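Local coordinates for FtsZ-like protein of unknown function (Nostoc punctiforme, PDB 3C8L), which is of unknown function but FtsZ-like, and forms an assembly of four copies, at residues Glu10-Asp16 / Arg28-Ile34; Val60-Tyr64 / Glu107-Ile112. All blocks are in the same frame, centred on the assembly; numbering follows the deposited sequence. Where two conformers were deposited one is given.

Overall arrangement
From the N terminus, strand 4-16 runs into helix 22-34, and contact 1 (10-16 with 28-34) closes that short loop by folding the helix back over the strand. The chain then passes through helix 42-46 to strand 55-62, whose end opens contact 2 (60-64 with 107-112); this closes a longer loop holding helix 70-74 and strand 81-94. The two loops follow one another in series, without nesting or crossing. Their centres lie about 11 Å apart, and both contacts reach the same sheet, where strands 4-16 and 107-120 are antiparallel neighbours: Gly14 O is 2.8 Å from Ala111 N and Asp16 N 2.8 Å from Leu109 O, both probable hydrogen bonds.

Contact 1 (Glu10-Asp16 / Arg28-Ile34); sequences EMGMGID and RAVRNAI. With IMD (imidazole), chain F.
Two glycines let helix 28-34 press directly on a strand backbone: the CA atoms of Gly12 and Ala33 are 3.8 Å apart, as are those of Gly14 and Ala29. This is a close-packed alpha/beta layer, a helix returning across the strand that precedes it. The short axes approach to 5.5 Å, with 143° between their N-to-C directions. Residues 10-16 are extended and 28-34 helical. A CB on Gly12 would fall 2.4 Å from Ala33 N, and one on Gly14 2.2 Å from Ala29 N, so helix backbone occupies both places. The alanine methyls lie against the strand backbone, Ala33 CB 3.5 Å from Gly12 N and Ala29 CB 3.4 Å from Gly14 N. The CA-to-CB bonds of Met11, Met13 (both selenomethionine) and Ile15 point away from the helix, and these side chains pack against a second subunit.

Polar side chains of the helix bond to the strand backbone. Asn32, chi1 t, accepts a hydrogen bond from Met13 N at OD1 (3.0 Å), while a water lies 3.0 Å from Asn32 OD1 and 2.8 Å from Met11 O. Arg28, m at chi1 and extended beyond, donates from NH1 to Ile15 O (2.9 Å), at the guanidinium edge, near its plane. At the other end Glu10 has chi1 m and chi2 t; OE1 is also hydrogen-bonded to Asn37 ND2, and a second water sits 2.9 Å from Glu10 OE1 and 2.8 Å from Ile34 O. A bound imidazole, probably from the crystallisation liquor, donates from N1 to Glu10 OE2 at 2.5 Å.

Contact 2 (Val60-Tyr64 / Glu107-Ile112); sequences VAVPY and EMLIAI
Glu107 begins the strand with chi1 m and chi2 t, and its OE1 accepts a 2.9 Å hydrogen bond from Tyr64 OH, near the plane of the tyrosine ring. Tyr64 reaches it from a backbone with positive phi and psi (56/54), chi1 m. Leu109, m then t, puts CD2 3.9 Å from Tyr64 CE2, also at the ring edge, and 4.2 Å from Pro63 CG. At Ile110 the side chain turns away, but its O lies 3.4 Å from Pro63 CD, where a proline has no NH to offer. Ala111 CB touches Val62 CG2 (3.7 Å), and Ala111 CA makes a CA-H...O contact with Ala61 O (3.3 Å). Ile112 forms the antiparallel hydrogen-bonded pair with Ala61, CA atoms 5.3 Å apart: Ile112 N to Ala61 O is 2.9 Å, Ala61 N to Ile112 O 3.0 Å. These are antiparallel neighbours in a mixed sheet, the short axes approaching to 4.7 Å at 160°. Helix 22-34 covers the face bearing Val60, Val62, Leu109 and Ala111, whereas Ala61, Ile110 and Ile112 meet a second subunit; strand 55-62 runs parallel to strand 81-94, and strand 107-120 pairs antiparallel with both 4-16 and 81-94.

Contact 1 (Glu10-Asp16 / Arg28-Ile34)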
loop_
_atom_site.group_PDB
_atom_site.type_symbol
_atom_site.label_atom_id
_atom_site.label_comp_id
_atom_site.label_asym_id
_atom_site.label_seq_id
_atom_site.Cartn_x
_atom_site.Cartn_y
_atom_site.Cartn_z
ATOM N N GLU A 10 -3.386 -5.129 11.630
ATOM C CA GLU A 10 -2.905 -4.272 10.555
ATOM C C GLU A 10 -1.758 -4.997 9.870
ATOM O O GLU A 10 -0.777 -5.366 10.524
ATOM C CB GLU A 10 -2.401 -2.963 11.167
ATOM C CG GLU A 10 -3.432 -2.224 11.940
ATOM C CD GLU A 10 -2.819 -1.070 12.703
ATOM O OE1 GLU A 10 -2.609 0.008 12.131
ATOM O OE2 GLU A 10 -2.543 -1.276 13.911
HETATM N N MSE A 11 -1.844 -5.182 8.557
HETATM C CA MSE A 11 -0.864 -5.952 7.812
HETATM C C MSE A 11 -0.109 -5.095 6.808
HETATM O O MSE A 11 -0.648 -4.167 6.192
HETATM C CB MSE A 11 -1.569 -7.140 7.144
HETATM C CG MSE A 11 -1.984 -8.202 8.217
HETATM SE SE MSE A 11 -3.412 -9.387 7.728
HETATM C CE MSE A 11 -4.902 -8.105 7.913
ATOM N N GLY A 12 1.153 -5.441 6.601
ATOM C CA GLY A 12 2.026 -4.704 5.706
ATOM C C GLY A 12 3.160 -5.531 5.159
ATOM O O GLY A 12 3.486 -6.591 5.718
HETATM N N MSE A 13 3.764 -5.024 4.089
HETATM C CA MSE A 13 4.883 -5.670 3.403
HETATM C C MSE A 13 6.074 -4.707 3.401
HETATM O O MSE A 13 5.887 -3.499 3.209
HETATM C CB MSE A 13 4.492 -5.988 1.947
HETATM C CG MSE A 13 5.583 -6.652 1.109
HETATM SE SE MSE A 13 5.059 -7.063 -0.688
HETATM C CE MSE A 13 4.762 -5.382 -1.237
ATOM N N GLY A 14 7.273 -5.252 3.546
ATOM C CA GLY A 14 8.513 -4.478 3.526
ATOM C C GLY A 14 9.553 -5.229 2.712
ATOM O O GLY A 14 9.576 -6.460 2.692
ATOM N N ILE A 15 10.400 -4.474 2.038
ATOM C CA ILE A 15 11.360 -5.043 1.131
ATOM C C ILE A 15 12.757 -4.496 1.301
ATOM O O ILE A 15 12.930 -3.287 1.367
ATOM C CB ILE A 15 10.912 -4.767 -0.343
ATOM C CG1 ILE A 15 9.443 -5.184 -0.569
ATOM C CG2 ILE A 15 11.858 -5.471 -1.347
ATOM C CD1 ILE A 15 8.852 -4.788 -1.920
ATOM N N ASP A 16 13.714 -5.418 1.387
ATOM C CA ASP A 16 15.155 -5.111 1.394
ATOM C C ASP A 16 15.595 -5.391 -0.038
ATOM O O ASP A 16 15.790 -6.549 -0.393
ATOM C CB ASP A 16 15.908 -6.052 2.348
ATOM C CG ASP A 16 17.404 -6.105 2.081
ATOM O OD1 ASP A 16 17.968 -5.081 1.598
ATOM O OD2 ASP A 16 18.016 -7.166 2.394
ATOM N N ARG A 28 10.519 -2.257 7.716
ATOM C CA ARG A 28 9.690 -1.585 6.707
ATOM C C ARG A 28 8.294 -2.198 6.667
ATOM O O ARG A 28 7.312 -1.483 6.445
ATOM C CB ARG A 28 10.327 -1.668 5.349
ATOM C CG ARG A 28 11.529 -0.750 5.226
ATOM C CD ARG A 28 12.297 -0.925 3.945
ATOM N NE ARG A 28 13.385 0.057 3.836
ATOM C CZ ARG A 28 14.351 0.035 2.938
ATOM N NH1 ARG A 28 14.410 -0.929 2.044
ATOM N NH2 ARG A 28 15.298 0.987 2.954
ATOM N N ALA A 29 8.186 -3.512 6.878
ATOM C CA ALA A 29 6.887 -4.173 6.899
ATOM C C ALA A 29 6.007 -3.675 8.058
ATOM O O ALA A 29 4.814 -3.415 7.880
ATOM C CB ALA A 29 7.047 -5.688 6.957
ATOM N N VAL A 30 6.578 -3.544 9.255
ATOM C CA VAL A 30 5.852 -3.016 10.409
ATOM C C VAL A 30 5.429 -1.557 10.133
ATOM O O VAL A 30 4.280 -1.169 10.393
ATOM C CB VAL A 30 6.703 -3.122 11.698
ATOM C CG1 VAL A 30 6.009 -2.439 12.880
ATOM C CG2 VAL A 30 6.980 -4.593 12.025
ATOM N N ARG A 31 6.347 -0.754 9.591
ATOM C CA ARG A 31 6.025 0.643 9.271
ATOM C C ARG A 31 4.854 0.694 8.293
ATOM O O ARG A 31 3.905 1.456 8.481
ATOM C CB ARG A 31 7.222 1.374 8.657
ATOM C CG ARG A 31 6.836 2.814 8.170
ATOM C CD ARG A 31 8.015 3.615 7.771
ATOM N NE ARG A 31 8.649 3.065 6.590
ATOM C CZ ARG A 31 9.892 3.341 6.211
ATOM N NH1 ARG A 31 10.670 4.121 6.949
ATOM N NH2 ARG A 31 10.372 2.784 5.114
ATOM N N ASN A 32 4.928 -0.089 7.218
ATOM C CA ASN A 32 3.873 -0.179 6.142
ATOM C C ASN A 32 2.565 -0.620 6.735
ATOM O O ASN A 32 1.502 -0.187 6.296
ATOM C CB ASN A 32 4.254 -1.233 5.018
ATOM C CG ASN A 32 3.215 -1.340 3.760
ATOM O OD1 ASN A 32 2.518 -2.389 3.538
ATOM N ND2 ASN A 32 3.194 -0.302 2.920
ATOM N N ALA A 33 2.617 -1.511 7.724
ATOM C CA ALA A 33 1.393 -2.044 8.304
ATOM C C ALA A 33 0.558 -0.988 9.029
ATOM O O ALA A 33 -0.677 -1.036 9.019
ATOM C CB ALA A 33 1.713 -3.195 9.261
ATOM N N ILE A 34 1.246 -0.064 9.697
ATOM C CA ILE A 34 0.564 0.900 10.512
ATOM C C ILE A 34 0.493 2.323 9.969
ATOM O O ILE A 34 -0.296 3.130 10.467
ATOM C CB ILE A 34 1.184 0.934 11.954
ATOM C CG1 ILE A 34 2.577 1.574 11.945
ATOM C CG2 ILE A 34 1.171 -0.463 12.595
ATOM C CD1 ILE A 34 3.233 1.761 13.329
HETATM N N1 IMD F . -1.144 0.327 15.282
HETATM C C2 IMD F . -0.917 1.587 14.978
HETATM N N3 IMD F . -0.073 2.109 15.898
HETATM C C4 IMD F . 0.226 1.150 16.776
HETATM C C5 IMD F . -0.459 0.011 16.408
HETATM O O HOH W 1 -1.974 2.808 12.714
HETATM O O HOH W 2 -0.456 -2.367 4.027
#

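Contact 2 (Val60-Tyr64 / Glu107-Ile112)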
loop_
_atom_site.group_PDB
_atom_site.type_symbol
_atom_site.label_atom_id
_atom_site.label_comp_id
_atom_site.label_asym_id
_atom_site.label_seq_id
_atom_site.Cartn_x
_atom_site.Cartn_y
_atom_site.Cartn_z
ATOM N N VAL A 60 6.077 -11.361 12.279
ATOM C CA VAL A 60 6.809 -11.173 11.031
ATOM C C VAL A 60 7.206 -12.487 10.382
ATOM O O VAL A 60 7.614 -13.419 11.079
ATOM C CB VAL A 60 8.108 -10.335 11.269
ATOM C CG1 VAL A 60 9.076 -10.416 10.072
ATOM C CG2 VAL A 60 7.745 -8.873 11.569
ATOM N N ALA A 61 7.038 -12.578 9.059
ATOM C CA ALA A 61 7.496 -13.715 8.269
ATOM C C ALA A 61 8.441 -13.133 7.223
ATOM O O ALA A 61 8.094 -12.171 6.519
ATOM C CB ALA A 61 6.366 -14.508 7.674
ATOM N N VAL A 62 9.635 -13.712 7.116
ATOM C CA VAL A 62 10.647 -13.185 6.215
ATOM C C VAL A 62 11.704 -14.269 5.978
ATOM O O VAL A 62 11.838 -15.179 6.801
ATOM C CB VAL A 62 11.346 -11.938 6.911
ATOM C CG1 VAL A 62 12.077 -12.375 8.215
ATOM C CG2 VAL A 62 12.300 -11.196 6.006
ATOM N N PRO A 63 12.441 -14.194 4.853
ATOM C CA PRO A 63 13.559 -15.126 4.703
ATOM C C PRO A 63 14.644 -14.800 5.753
ATOM O O PRO A 63 14.805 -13.642 6.145
ATOM C CB PRO A 63 14.040 -14.900 3.268
ATOM C CG PRO A 63 12.967 -14.119 2.602
ATOM C CD PRO A 63 12.212 -13.407 3.629
ATOM N N TYR A 64 15.364 -15.829 6.182
ATOM C CA TYR A 64 16.453 -15.704 7.171
ATOM C C TYR A 64 15.933 -15.037 8.446
ATOM O O TYR A 64 16.524 -14.059 8.934
ATOM C CB TYR A 64 17.621 -14.923 6.573
ATOM C CG TYR A 64 18.024 -15.384 5.201
ATOM C CD1 TYR A 64 18.692 -16.587 5.023
ATOM C CD2 TYR A 64 17.762 -14.619 4.082
ATOM C CE1 TYR A 64 19.052 -17.019 3.755
ATOM C CE2 TYR A 64 18.119 -15.027 2.818
ATOM C CZ TYR A 64 18.766 -16.229 2.655
ATOM O OH TYR A 64 19.158 -16.662 1.411
ATOM N N GLU A 107 19.865 -11.295 -4.032
ATOM C CA GLU A 107 18.542 -11.473 -3.484
ATOM C C GLU A 107 17.853 -10.208 -2.975
ATOM O O GLU A 107 18.502 -9.262 -2.511
ATOM C CB GLU A 107 18.638 -12.403 -2.265
ATOM C CG GLU A 107 19.163 -13.810 -2.558
ATOM C CD GLU A 107 19.249 -14.712 -1.360
ATOM O OE1 GLU A 107 19.102 -14.254 -0.236
ATOM O OE2 GLU A 107 19.490 -15.931 -1.560
HETATM N N MSE A 108 16.552 -10.137 -3.217
HETATM C CA MSE A 108 15.713 -9.076 -2.634
HETATM C C MSE A 108 14.881 -9.868 -1.645
HETATM O O MSE A 108 14.330 -10.917 -1.995
HETATM C CB MSE A 108 14.781 -8.328 -3.591
HETATM C CG MSE A 108 15.445 -7.436 -4.580
HETATM SE SE MSE A 108 14.179 -6.164 -5.307
HETATM C CE MSE A 108 13.352 -7.347 -6.494
ATOM N N LEU A 109 14.776 -9.357 -0.423
ATOM C CA LEU A 109 14.043 -10.013 0.642
ATOM C C LEU A 109 12.753 -9.277 0.949
ATOM O O LEU A 109 12.765 -8.056 1.195
ATOM C CB LEU A 109 14.905 -10.088 1.912
ATOM C CG LEU A 109 16.329 -10.644 1.716
ATOM C CD1 LEU A 109 17.065 -10.677 3.079
ATOM C CD2 LEU A 109 16.319 -12.021 1.077
ATOM N N ILE A 110 11.658 -10.029 0.990
ATOM C CA ILE A 110 10.346 -9.482 1.254
ATOM C C ILE A 110 9.778 -10.060 2.543
ATOM O O ILE A 110 9.706 -11.279 2.719
ATOM C CB ILE A 110 9.380 -9.724 0.068
ATOM C CG1 ILE A 110 9.978 -9.203 -1.241
ATOM C CG2 ILE A 110 8.049 -9.070 0.406
ATOM C CD1 ILE A 110 9.160 -9.531 -2.458
ATOM N N ALA A 111 9.433 -9.171 3.482
ATOM C CA ALA A 111 8.828 -9.517 4.744
ATOM C C ALA A 111 7.369 -9.093 4.793
ATOM O O ALA A 111 6.986 -8.126 4.142
ATOM C CB ALA A 111 9.546 -8.769 5.931
ATOM N N ILE A 112 6.626 -9.839 5.592
ATOM C CA ILE A 112 5.250 -9.542 5.931
ATOM C C ILE A 112 5.184 -9.290 7.434
ATOM O O ILE A 112 5.834 -9.997 8.208
ATOM C CB ILE A 112 4.340 -10.729 5.607
ATOM C CG1 ILE A 112 4.294 -10.924 4.099
ATOM C CG2 ILE A 112 2.923 -10.540 6.186
ATOM C CD1 ILE A 112 3.673 -12.196 3.735
#